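Local coordinates for protein 3-Hydroxyacyl-CoA dehydrogenase (Ralstonia eutropha H16, PDB 4PZC) that catalyses the NAD-dependent oxidation of (S)-3-hydroxyacyl-CoA thioesters, such as (S)-3-hydroxybutyryl-CoA, to the matching 3-ketoacyl-CoA, and the reverse reduction, at residues G106-G109 against E110-I114; M139-F142 against N143-V147; V181-S184 against P185-V189; F201-G205 against E206-S210; D233-L237 against D238-A242. All blocks are in the same frame, centred on the assembly; numbering follows the deposited sequence.

Contact 1 (G106-G109 against E110-I114); sequences GIVG and ENVII
Val112 sets its CG1 anti to the backbone N (chi1 159°), and this methyl reaches back across the turn to Val108. Val108 answers with a chi1 of -57°, which places CG2 between its own backbone N and carbonyl carbon and presents CB and CG2 to the same methyl. Val112 CG1 is 3.5 Å from Val108 CB and 3.7 Å from Val108 CG2. The two valine side chains meet roughly at right angles, so one methyl lies against the branch point of the other residue. The backbone between them makes a type I beta turn from Gly109 to Val112, with Glu110 and Asn111 at the corners. Its closing bond runs from Val112 N to Gly109 O at 2.9 Å and is fairly straight. Val112 CB also sits 3.4 Å from Gly109 O. This turn is the helix-to-strand connection of a Rossmann beta-alpha-beta unit: helix 94-107 ends here and strand 113-117 begins. Ile114, already in the strand, extends the apolar patch, with its CD1 4.3 Å from Val108 CG2. It also packs on Leu101 and Ile104 of the preceding helix. Val108 further touches Val86 of strand 85-88, which opens the unit. Glu110 points away from the valines, though its CB rests on Gly109, and its OE2 makes a long, weak ion pair with Arg132.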
loop_
_atom_site.group_PDB
_atom_site.type_symbol
_atom_site.label_atom_id
_atom_site.label_comp_id
_atom_site.label_asym_id
_atom_site.label_seq_id
_atom_site.Cartn_x
_atom_site.Cartn_y
_atom_site.Cartn_z
ATOM N N GLY A 106 28.731 -28.245 -7.517
ATOM C CA GLY A 106 29.913 -29.125 -7.384
ATOM C C GLY A 106 29.869 -30.159 -6.260
ATOM O O GLY A 106 30.208 -31.309 -6.473
ATOM N N ILE A 107 29.434 -29.767 -5.070
ATOM C CA ILE A 107 29.413 -30.684 -3.932
ATOM C C ILE A 107 28.207 -31.645 -3.979
ATOM O O ILE A 107 28.383 -32.848 -4.107
ATOM C CB ILE A 107 29.480 -29.920 -2.579
ATOM C CG1 ILE A 107 30.891 -29.376 -2.311
ATOM C CG2 ILE A 107 29.117 -30.829 -1.419
ATOM C CD1 ILE A 107 31.414 -28.403 -3.342
ATOM N N VAL A 108 26.993 -31.113 -3.881
ATOM C CA VAL A 108 25.794 -31.939 -3.644
ATOM C C VAL A 108 25.396 -32.878 -4.783
ATOM O O VAL A 108 25.782 -32.674 -5.947
ATOM C CB VAL A 108 24.566 -31.062 -3.285
ATOM C CG1 VAL A 108 24.858 -30.203 -2.056
ATOM C CG2 VAL A 108 24.113 -30.209 -4.474
ATOM N N GLY A 109 24.597 -33.893 -4.423
ATOM C CA GLY A 109 24.089 -34.905 -5.363
ATOM C C GLY A 109 23.040 -34.388 -6.351
ATOM O O GLY A 109 22.343 -33.388 -6.090
ATOM N N GLU A 110 22.935 -35.089 -7.485
ATOM C CA GLU A 110 22.031 -34.726 -8.592
ATOM C C GLU A 110 20.570 -34.453 -8.196
ATOM O O GLU A 110 19.899 -33.629 -8.834
ATOM C CB GLU A 110 22.047 -35.806 -9.689
ATOM C CG GLU A 110 22.918 -35.464 -10.897
ATOM C CD GLU A 110 22.435 -36.114 -12.197
ATOM O OE1 GLU A 110 22.190 -37.344 -12.214
ATOM O OE2 GLU A 110 22.309 -35.393 -13.212
ATOM N N ASN A 111 20.079 -35.155 -7.173
ATOM C CA ASN A 111 18.711 -34.958 -6.699
ATOM C C ASN A 111 18.594 -34.074 -5.459
ATOM O O ASN A 111 17.541 -34.044 -4.821
ATOM C CB ASN A 111 18.004 -36.308 -6.471
ATOM C CG ASN A 111 17.153 -36.722 -7.665
ATOM O OD1 ASN A 111 17.670 -37.257 -8.650
ATOM N ND2 ASN A 111 15.843 -36.457 -7.593
ATOM N N VAL A 112 19.657 -33.347 -5.133
ATOM C CA VAL A 112 19.603 -32.344 -4.069
ATOM C C VAL A 112 19.282 -30.965 -4.693
ATOM O O VAL A 112 19.888 -30.552 -5.678
ATOM C CB VAL A 112 20.916 -32.345 -3.224
ATOM C CG1 VAL A 112 21.120 -31.026 -2.479
ATOM C CG2 VAL A 112 20.924 -33.527 -2.245
ATOM N N ILE A 113 18.314 -30.268 -4.094
ATOM C CA ILE A 113 17.802 -28.988 -4.594
ATOM C C ILE A 113 18.656 -27.823 -4.144
ATOM O O ILE A 113 19.004 -27.726 -2.983
ATOM C CB ILE A 113 16.378 -28.719 -4.059
ATOM C CG1 ILE A 113 15.396 -29.756 -4.622
ATOM C CG2 ILE A 113 15.923 -27.284 -4.360
ATOM C CD1 ILE A 113 14.081 -29.827 -3.871
ATOM N N ILE A 114 18.958 -26.934 -5.076
ATOM C CA ILE A 114 19.653 -25.693 -4.797
ATOM C C ILE A 114 18.671 -24.536 -4.985
ATOM O O ILE A 114 18.153 -24.310 -6.085
ATOM C CB ILE A 114 20.844 -25.500 -5.757
ATOM C CG1 ILE A 114 21.833 -26.682 -5.645
ATOM C CG2 ILE A 114 21.527 -24.163 -5.487
ATOM C CD1 ILE A 114 22.848 -26.797 -6.782
#

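Contact 2 (M139-F142 against N143-V147); sequences MHFF and NPVPV
The carbonyl of Phe142 faces back to Val145 as the backbone turns after strand 136-141. Phe142 is still extended, Asn143 has helical angles, and from Val145 onward the chain again has helical angles but lacks the regular bonds. No hydrogen bond closes the bend. Pro144 N has no hydrogen to give, and Val145 N is badly angled toward Phe142 O. The carbonyl instead receives a CA-H...O contact, with Val145 CA 3.2 Å from Phe142 O. Among the side chains, Phe141 and Val145 make the apolar contact. Val145 turns CG1 anti to its backbone N (chi1 -163°), which lays that methyl against CB, CG and CD1 of Phe141. CG1 lies 3.6 Å from Phe141 CB and 3.8 Å from Phe141 CG, and the two side chains meet nearly at a right angle. Asn143, seen to bind NAD(+) in this protein, lies beside Phe142. Its OD1 is 4.0 Å from Phe142 CD1, with amide and ring planes 43° apart. His140, predicted to matter for catalysis, sits just upstream, which makes this strand end part of the probable active-site edge. Val145 packs on Met14 and Ile18 of helix 13-23, and Phe141 also meets Ile18. On the sheet, Phe141 touches Val151 and Phe142 touches Leu150, both of strand 150-155, while Phe141 also leans on Asn117 of strand 113-117.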
loop_
_atom_site.group_PDB
_atom_site.type_symbol
_atom_site.label_atom_id
_atom_site.label_comp_id
_atom_site.label_asym_id
_atom_site.label_seq_id
_atom_site.Cartn_x
_atom_site.Cartn_y
_atom_site.Cartn_z
ATOM N N MET A 139 13.941 -18.238 -3.782
ATOM C CA MET A 139 13.156 -17.826 -2.625
ATOM C C MET A 139 13.459 -16.379 -2.264
ATOM O O MET A 139 14.547 -15.873 -2.514
ATOM C CB MET A 139 13.441 -18.727 -1.444
ATOM C CG MET A 139 13.364 -20.194 -1.822
ATOM S SD MET A 139 14.035 -21.291 -0.564
ATOM C CE MET A 139 12.774 -21.188 0.718
ATOM N N HIS A 140 12.472 -15.705 -1.703
ATOM C CA HIS A 140 12.656 -14.364 -1.211
ATOM C C HIS A 140 12.010 -14.364 0.158
ATOM O O HIS A 140 10.781 -14.352 0.273
ATOM C CB HIS A 140 12.029 -13.335 -2.173
ATOM C CG HIS A 140 12.149 -11.905 -1.720
ATOM N ND1 HIS A 140 13.356 -11.310 -1.435
ATOM C CD2 HIS A 140 11.210 -10.950 -1.526
ATOM C CE1 HIS A 140 13.156 -10.059 -1.055
ATOM N NE2 HIS A 140 11.862 -9.814 -1.108
ATOM N N PHE A 141 12.851 -14.439 1.186
ATOM C CA PHE A 141 12.436 -14.297 2.581
ATOM C C PHE A 141 12.392 -12.852 2.960
ATOM O O PHE A 141 12.985 -12.029 2.265
ATOM C CB PHE A 141 13.429 -14.975 3.484
ATOM C CG PHE A 141 13.357 -16.468 3.432
ATOM C CD1 PHE A 141 12.469 -17.147 4.246
ATOM C CD2 PHE A 141 14.178 -17.192 2.577
ATOM C CE1 PHE A 141 12.399 -18.527 4.216
ATOM C CE2 PHE A 141 14.113 -18.573 2.544
ATOM C CZ PHE A 141 13.225 -19.243 3.368
ATOM N N PHE A 142 11.718 -12.530 4.063
ATOM C CA PHE A 142 11.524 -11.113 4.424
ATOM C C PHE A 142 12.169 -10.610 5.715
ATOM O O PHE A 142 12.159 -11.269 6.740
ATOM C CB PHE A 142 10.060 -10.728 4.340
ATOM C CG PHE A 142 9.599 -10.509 2.936
ATOM C CD1 PHE A 142 9.731 -9.279 2.352
ATOM C CD2 PHE A 142 9.080 -11.545 2.183
ATOM C CE1 PHE A 142 9.304 -9.063 1.052
ATOM C CE2 PHE A 142 8.667 -11.343 0.878
ATOM C CZ PHE A 142 8.766 -10.094 0.314
ATOM N N ASN A 143 12.590 -9.355 5.616
ATOM C CA ASN A 143 13.802 -8.801 6.222
ATOM C C ASN A 143 14.133 -9.162 7.665
ATOM O O ASN A 143 15.329 -9.288 7.991
ATOM C CB ASN A 143 13.806 -7.274 6.043
ATOM C CG ASN A 143 13.797 -6.861 4.583
ATOM O OD1 ASN A 143 12.869 -7.193 3.821
ATOM N ND2 ASN A 143 14.834 -6.134 4.181
ATOM N N PRO A 144 13.099 -9.249 8.539
ATOM C CA PRO A 144 13.174 -9.970 9.835
ATOM C C PRO A 144 12.679 -11.426 9.699
ATOM O O PRO A 144 11.508 -11.727 9.928
ATOM C CB PRO A 144 12.276 -9.135 10.766
ATOM C CG PRO A 144 11.821 -7.948 9.965
ATOM C CD PRO A 144 11.962 -8.315 8.518
ATOM N N VAL A 145 13.590 -12.323 9.338
ATOM C CA VAL A 145 13.203 -13.571 8.683
ATOM C C VAL A 145 12.488 -14.580 9.556
ATOM O O VAL A 145 11.825 -15.453 9.023
ATOM C CB VAL A 145 14.403 -14.306 8.059
ATOM C CG1 VAL A 145 13.914 -15.344 7.050
ATOM C CG2 VAL A 145 15.376 -13.331 7.408
ATOM N N PRO A 146 12.670 -14.511 10.888
ATOM C CA PRO A 146 11.900 -15.435 11.740
ATOM C C PRO A 146 10.432 -15.043 11.910
ATOM O O PRO A 146 9.552 -15.883 11.749
ATOM C CB PRO A 146 12.645 -15.389 13.081
ATOM C CG PRO A 146 14.021 -14.924 12.741
ATOM C CD PRO A 146 13.843 -13.967 11.601
ATOM N N VAL A 147 10.157 -13.787 12.222
ATOM C CA VAL A 147 8.779 -13.397 12.534
ATOM C C VAL A 147 7.933 -13.231 11.272
ATOM O O VAL A 147 6.765 -13.599 11.263
ATOM C CB VAL A 147 8.697 -12.125 13.423
ATOM C CG1 VAL A 147 9.550 -12.292 14.673
ATOM C CG2 VAL A 147 9.110 -10.872 12.664
#

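Contact 3 (V181-S184 against P185-V189); sequences VKNS and PGFVV
Phe187 folds back across the turn onto Val181, Asn183 and Ser184. Its CB lies 3.8 Å from Val181 CG1. With chi1 at -45°, CG points anti to the carbonyl carbon, which turns the ring toward Ser184 and Asn183. CG is 3.9 Å from Ser184 O, and CD1 approaches the same oxygen. Further out, CE1 comes 3.4 Å from Asn183 OD1, which lies at the ring edge near its plane. The ring and the amide planes are 43° apart. The Phe187 side chain comes within about 5 Å of those of His140 and Ser119, residues predicted to serve in catalysis and in CoA and NAD(+) binding. The backbone here is a type II beta turn from Ser184 to Phe187, with Gly186 at its positive-phi corner. Phe187 N bonds to Ser184 O at 2.7 Å. Val188 adds its CG2 to Val181 CG2 at 3.8 Å. The turn links strand 177-182 to helix 189-205, where the NAD-binding part of the chain passes into the C-terminal part. Packing of Ser184 on Leu208 of the second subunit places it at the dimer interface. Asn183 OD1 accepts from Ile123 N, and its ND2 bonds to Ser122 OG. The amide is therefore held at both ends, which fixes the polar edge the Phe187 ring meets, while Val181 packs on the base of the Phe187 side chain.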
loop_
_atom_site.group_PDB
_atom_site.type_symbol
_atom_site.label_atom_id
_atom_site.label_comp_id
_atom_site.label_asym_id
_atom_site.label_seq_id
_atom_site.Cartn_x
_atom_site.Cartn_y
_atom_site.Cartn_z
ATOM N N VAL A 181 5.453 -17.754 -7.879
ATOM C CA VAL A 181 5.645 -16.616 -8.750
ATOM C C VAL A 181 6.485 -17.084 -9.903
ATOM O O VAL A 181 7.547 -17.644 -9.681
ATOM C CB VAL A 181 6.442 -15.519 -8.029
ATOM C CG1 VAL A 181 6.780 -14.363 -8.957
ATOM C CG2 VAL A 181 5.675 -15.015 -6.823
ATOM N N LYS A 182 6.017 -16.874 -11.129
ATOM C CA LYS A 182 6.885 -17.089 -12.258
ATOM C C LYS A 182 7.949 -16.005 -12.192
ATOM O O LYS A 182 7.632 -14.853 -12.075
ATOM C CB LYS A 182 6.141 -16.979 -13.582
ATOM C CG LYS A 182 5.049 -18.001 -13.790
ATOM C CD LYS A 182 4.678 -18.016 -15.269
ATOM C CE LYS A 182 3.585 -19.036 -15.591
ATOM N NZ LYS A 182 2.187 -18.565 -15.318
ATOM N N ASN A 183 9.207 -16.389 -12.273
ATOM C CA ASN A 183 10.291 -15.444 -12.396
ATOM C C ASN A 183 9.979 -14.265 -13.329
ATOM O O ASN A 183 9.641 -14.461 -14.519
ATOM C CB ASN A 183 11.544 -16.148 -12.898
ATOM C CG ASN A 183 12.760 -15.276 -12.794
ATOM O OD1 ASN A 183 13.084 -14.776 -11.708
ATOM N ND2 ASN A 183 13.437 -15.052 -13.930
ATOM N N SER A 184 10.123 -13.056 -12.763
ATOM C CA SER A 184 9.836 -11.785 -13.432
ATOM C C SER A 184 10.385 -10.643 -12.566
ATOM O O SER A 184 10.412 -10.731 -11.325
ATOM C CB SER A 184 8.324 -11.598 -13.628
ATOM O OG SER A 184 7.946 -10.289 -14.059
ATOM N N PRO A 185 10.807 -9.548 -13.210
ATOM C CA PRO A 185 11.387 -8.499 -12.430
ATOM C C PRO A 185 10.509 -8.111 -11.208
ATOM O O PRO A 185 9.295 -7.944 -11.355
ATOM C CB PRO A 185 11.490 -7.383 -13.454
ATOM C CG PRO A 185 11.734 -8.106 -14.730
ATOM C CD PRO A 185 10.735 -9.180 -14.632
ATOM N N GLY A 186 11.124 -8.023 -10.015
ATOM C CA GLY A 186 10.405 -7.732 -8.777
ATOM C C GLY A 186 9.371 -8.768 -8.330
ATOM O O GLY A 186 8.663 -8.588 -7.342
ATOM N N PHE A 187 9.263 -9.867 -9.039
ATOM C CA PHE A 187 8.371 -10.913 -8.587
ATOM C C PHE A 187 7.016 -10.295 -8.271
ATOM O O PHE A 187 6.458 -9.609 -9.115
ATOM C CB PHE A 187 9.009 -11.660 -7.413
ATOM C CG PHE A 187 10.461 -11.988 -7.654
ATOM C CD1 PHE A 187 10.893 -12.379 -8.923
ATOM C CD2 PHE A 187 11.404 -11.868 -6.632
ATOM C CE1 PHE A 187 12.226 -12.644 -9.165
ATOM C CE2 PHE A 187 12.744 -12.130 -6.871
ATOM C CZ PHE A 187 13.155 -12.516 -8.134
ATOM N N VAL A 188 6.480 -10.517 -7.088
ATOM C CA VAL A 188 5.172 -10.007 -6.788
ATOM C C VAL A 188 5.286 -8.822 -5.850
ATOM O O VAL A 188 4.816 -7.727 -6.182
ATOM C CB VAL A 188 4.257 -11.121 -6.219
ATOM C CG1 VAL A 188 3.162 -10.565 -5.326
ATOM C CG2 VAL A 188 3.615 -11.914 -7.356
ATOM N N VAL A 189 5.901 -9.011 -4.684
ATOM C CA VAL A 189 5.823 -7.971 -3.664
ATOM C C VAL A 189 6.428 -6.678 -4.109
ATOM O O VAL A 189 5.737 -5.663 -4.132
ATOM C CB VAL A 189 6.379 -8.391 -2.311
ATOM C CG1 VAL A 189 6.831 -7.182 -1.506
ATOM C CG2 VAL A 189 5.285 -9.124 -1.553
#

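Contact 4 (F201-G205 against E206-S210); sequences FCVLG and EGLAS
Helix 189-205 ends after Gly205 in a Schellman motif, with Gly207, at positive phi, as its C-prime residue and Val203 O and Leu204 O as the acceptors. Leu208 N bonds to Val203 O at 3.3 Å, almost straight at 173°. Gly207 N bonds to Leu204 O at 2.8 Å. Glu206 N gives its main bond to Cys202 O and a weak one to Val203 O. The side chains that flank the motif pair as well. Val203 CG1 is 4.1 Å from Leu208 CB, and the two cross at about a right angle. This is the apolar contact that commonly accompanies a Schellman motif. Leu204 sends CD1 to the carbonyl of Ala209, 3.8 Å from its O, and also packs on Ile214 of helix 211-222. Glu206 bends at chi2 (147°), and its carboxylate doubles back beside Cys202, with OE2 3.7 Å from Cys202 CB. Ser210 caps the next helix, its OG bonded to Glu213 N. The turn after the helix offers one carbonyl oxygen, Gly207 O, and the Glu206 carboxylate to the second subunit, where Lys182 NZ bonds to the carbonyl and Arg191 forms a salt bridge with OE1. Those positive charges would probably suit the negative pole of the helix, while the carbonyls of Val203 and Leu204 find their donors within the turn.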
loop_
_atom_site.group_PDB
_atom_site.type_symbol
_atom_site.label_atom_id
_atom_site.label_comp_id
_atom_site.label_asym_id
_atom_site.label_seq_id
_atom_site.Cartn_x
_atom_site.Cartn_y
_atom_site.Cartn_z
ATOM N N PHE A 201 7.386 9.565 -4.631
ATOM C CA PHE A 201 8.476 10.512 -4.886
ATOM C C PHE A 201 8.064 11.466 -5.999
ATOM O O PHE A 201 8.352 12.679 -5.916
ATOM C CB PHE A 201 9.817 9.825 -5.169
ATOM C CG PHE A 201 10.549 9.455 -3.932
ATOM C CD1 PHE A 201 10.152 8.363 -3.171
ATOM C CD2 PHE A 201 11.598 10.224 -3.478
ATOM C CE1 PHE A 201 10.823 8.017 -1.996
ATOM C CE2 PHE A 201 12.270 9.904 -2.299
ATOM C CZ PHE A 201 11.890 8.795 -1.566
ATOM N N CYS A 202 7.364 10.953 -7.011
ATOM C CA CYS A 202 6.885 11.823 -8.080
ATOM C C CYS A 202 5.982 12.930 -7.564
ATOM O O CYS A 202 6.163 14.101 -7.905
ATOM C CB CYS A 202 6.157 11.026 -9.155
ATOM S SG CYS A 202 7.188 9.732 -9.882
ATOM N N VAL A 203 5.009 12.551 -6.740
ATOM C CA VAL A 203 4.058 13.498 -6.178
ATOM C C VAL A 203 4.832 14.555 -5.419
ATOM O O VAL A 203 4.632 15.744 -5.631
ATOM C CB VAL A 203 3.041 12.795 -5.242
ATOM C CG1 VAL A 203 2.338 13.794 -4.356
ATOM C CG2 VAL A 203 2.013 12.013 -6.045
ATOM N N LEU A 204 5.728 14.110 -4.550
ATOM C CA LEU A 204 6.558 15.016 -3.761
ATOM C C LEU A 204 7.402 15.849 -4.710
ATOM O O LEU A 204 7.468 17.065 -4.616
ATOM C CB LEU A 204 7.474 14.224 -2.828
ATOM C CG LEU A 204 8.548 15.050 -2.115
ATOM C CD1 LEU A 204 7.875 16.055 -1.217
ATOM C CD2 LEU A 204 9.472 14.179 -1.291
ATOM N N GLY A 205 8.028 15.171 -5.650
ATOM C CA GLY A 205 8.833 15.838 -6.652
ATOM C C GLY A 205 8.135 16.967 -7.370
ATOM O O GLY A 205 8.770 17.954 -7.712
ATOM N N GLU A 206 6.833 16.827 -7.615
ATOM C CA GLU A 206 6.083 17.843 -8.382
ATOM C C GLU A 206 5.538 18.906 -7.429
ATOM O O GLU A 206 4.676 19.725 -7.813
ATOM C CB GLU A 206 4.921 17.199 -9.139
ATOM C CG GLU A 206 5.335 16.137 -10.155
ATOM C CD GLU A 206 4.331 14.986 -10.323
ATOM O OE1 GLU A 206 3.151 15.098 -9.885
ATOM O OE2 GLU A 206 4.741 13.954 -10.907
ATOM N N GLY A 207 6.037 18.862 -6.187
ATOM C CA GLY A 207 5.557 19.702 -5.097
ATOM C C GLY A 207 4.056 19.795 -4.917
ATOM O O GLY A 207 3.546 20.861 -4.693
ATOM N N LEU A 208 3.343 18.690 -5.011
ATOM C CA LEU A 208 1.889 18.753 -4.918
ATOM C C LEU A 208 1.487 18.819 -3.491
ATOM O O LEU A 208 0.439 19.390 -3.161
ATOM C CB LEU A 208 1.223 17.522 -5.532
ATOM C CG LEU A 208 1.564 17.348 -7.008
ATOM C CD1 LEU A 208 0.865 16.107 -7.512
ATOM C CD2 LEU A 208 1.172 18.574 -7.815
ATOM N N ALA A 209 2.319 18.209 -2.657
ATOM C CA ALA A 209 2.072 18.129 -1.246
ATOM C C ALA A 209 3.387 17.969 -0.502
ATOM O O ALA A 209 4.450 17.715 -1.097
ATOM C CB ALA A 209 1.161 16.957 -0.952
ATOM N N SER A 210 3.309 18.134 0.811
ATOM C CA SER A 210 4.467 17.934 1.655
ATOM C C SER A 210 4.594 16.438 1.946
ATOM O O SER A 210 3.599 15.687 1.927
ATOM C CB SER A 210 4.387 18.747 2.952
ATOM O OG SER A 210 3.662 18.044 3.949
#

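Contact 5 (D233-L237 against D238-A242); sequences DMIGL and DTMLA
Gly236 O accepts the N-H of Met240 at 2.9 Å, nearly straight at 168°. Leu237 O takes Leu241 N in the next bond of the new helix. Gly236 is the N-cap of helix 237-251 and, with positive phi, the residue at which helix 228-235 breaks. Thr239 adds a weak bond from OG1 to Ile235 O, 3.4 Å long. Asp238, in the first turn, holds its CG between the backbone N and the carbonyl carbon (chi1 61°). This brings OD1 back to the N-cap, 3.4 Å from Gly236 C. OD2 forms a salt bridge to Lys274, a residue predicted to bind NAD(+). The negative charge of Asp238 in the first turn would probably suit the positive end of the helix. Outward from these bonds, Ile235 CG2 lies 3.8 Å from Thr239 CB and 3.9 Å from Met240 CG. Ile235 and Thr239 cross at about a right angle. Met240 is bent at both chi2 and chi3, with SD 4.1 Å from Ile235 CG2; its end leads away. The contact forms the break between two consecutive helices of the C-terminal domain, 228-235 and 237-251. Leu237 fits against Phe201 of helix 189-205 and Met265 and Val266 of helix 260-268. Met240 enters the same interior beside Cys194 and Ile197, again of helix 189-205, and Met262 of helix 260-268.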
loop_
_atom_site.group_PDB
_atom_site.type_symbol
_atom_site.label_atom_id
_atom_site.label_comp_id
_atom_site.label_asym_id
_atom_site.label_seq_id
_atom_site.Cartn_x
_atom_site.Cartn_y
_atom_site.Cartn_z
ATOM N N ASP A 233 12.710 5.516 3.471
ATOM C CA ASP A 233 13.847 5.887 4.318
ATOM C C ASP A 233 14.409 4.692 5.082
ATOM O O ASP A 233 15.629 4.633 5.326
ATOM C CB ASP A 233 13.481 7.040 5.283
ATOM C CG ASP A 233 13.574 8.417 4.629
ATOM O OD1 ASP A 233 13.970 8.489 3.442
ATOM O OD2 ASP A 233 13.273 9.434 5.300
ATOM N N MET A 234 13.528 3.741 5.424
ATOM C CA MET A 234 13.920 2.491 6.098
ATOM C C MET A 234 14.499 1.465 5.143
ATOM O O MET A 234 15.425 0.761 5.467
ATOM C CB MET A 234 12.713 1.853 6.761
ATOM C CG MET A 234 12.046 2.739 7.778
ATOM S SD MET A 234 10.395 2.167 8.221
ATOM C CE MET A 234 10.163 3.168 9.705
ATOM N N ILE A 235 13.912 1.328 3.971
ATOM C CA ILE A 235 14.475 0.437 2.975
ATOM C C ILE A 235 15.849 0.907 2.499
ATOM O O ILE A 235 16.743 0.105 2.347
ATOM C CB ILE A 235 13.500 0.309 1.786
ATOM C CG1 ILE A 235 12.398 -0.661 2.171
ATOM C CG2 ILE A 235 14.202 -0.117 0.491
ATOM C CD1 ILE A 235 11.063 -0.313 1.548
ATOM N N GLY A 236 15.999 2.204 2.269
ATOM C CA GLY A 236 17.217 2.762 1.670
ATOM C C GLY A 236 16.882 3.205 0.266
ATOM O O GLY A 236 16.352 2.417 -0.535
ATOM N N LEU A 237 17.173 4.458 -0.048
ATOM C CA LEU A 237 16.763 5.013 -1.342
ATOM C C LEU A 237 17.614 4.488 -2.483
ATOM O O LEU A 237 17.160 4.323 -3.624
ATOM C CB LEU A 237 16.874 6.526 -1.331
ATOM C CG LEU A 237 16.048 7.223 -0.262
ATOM C CD1 LEU A 237 16.164 8.728 -0.414
ATOM C CD2 LEU A 237 14.596 6.756 -0.295
ATOM N N ASP A 238 18.880 4.271 -2.173
ATOM C CA ASP A 238 19.774 3.569 -3.076
ATOM C C ASP A 238 19.207 2.180 -3.465
ATOM O O ASP A 238 19.288 1.793 -4.632
ATOM C CB ASP A 238 21.173 3.474 -2.446
ATOM C CG ASP A 238 21.165 2.711 -1.150
ATOM O OD1 ASP A 238 20.191 2.833 -0.370
ATOM O OD2 ASP A 238 22.127 1.969 -0.912
ATOM N N THR A 239 18.619 1.477 -2.493
ATOM C CA THR A 239 17.946 0.205 -2.710
ATOM C C THR A 239 16.669 0.368 -3.535
ATOM O O THR A 239 16.403 -0.400 -4.488
ATOM C CB THR A 239 17.504 -0.410 -1.372
ATOM O OG1 THR A 239 18.582 -0.345 -0.436
ATOM C CG2 THR A 239 17.032 -1.878 -1.558
ATOM N N MET A 240 15.864 1.351 -3.139
ATOM C CA MET A 240 14.698 1.717 -3.928
ATOM C C MET A 240 15.036 2.079 -5.373
ATOM O O MET A 240 14.365 1.619 -6.310
ATOM C CB MET A 240 13.955 2.878 -3.293
ATOM C CG MET A 240 13.025 2.458 -2.173
ATOM S SD MET A 240 11.781 1.212 -2.579
ATOM C CE MET A 240 11.138 1.860 -4.128
ATOM N N LEU A 241 16.078 2.881 -5.549
ATOM C CA LEU A 241 16.456 3.336 -6.877
ATOM C C LEU A 241 16.861 2.148 -7.762
ATOM O O LEU A 241 16.469 2.024 -8.922
ATOM C CB LEU A 241 17.598 4.351 -6.763
ATOM C CG LEU A 241 18.109 4.923 -8.084
ATOM C CD1 LEU A 241 16.924 5.411 -8.899
ATOM C CD2 LEU A 241 19.127 6.035 -7.875
ATOM N N ALA A 242 17.632 1.243 -7.185
ATOM C CA ALA A 242 18.115 0.118 -7.948
ATOM C C ALA A 242 16.940 -0.808 -8.352
ATOM O O ALA A 242 16.890 -1.314 -9.476
ATOM C CB ALA A 242 19.167 -0.605 -7.136
#

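In the fold
Contacts 1, 2 and 3 all reach one sheet: strands 113-117 and 136-141 are neighbours in it, and strand 177-182 forms an edge within the chain. Contact 2 holds His140, predicted to matter for catalysis, and Asn143, which binds NAD(+). Contact 3 touches it, with Phe142 CZ 3.9 Å from Val189 CB. Contact 5 faces this region from the C-terminal domain, its nearest atoms about 6 Å from contact 2. Contacts 4 and 5 meet where Phe201 CZ lies 3.6 Å from Leu237 CD2. Contacts 3 and 4 both touch the second subunit. Contact 1 lies far from contact 4, their centres 51 Å apart, though the Ile114 side chain is about 9 Å from that of Lys97, predicted to bind NAD(+).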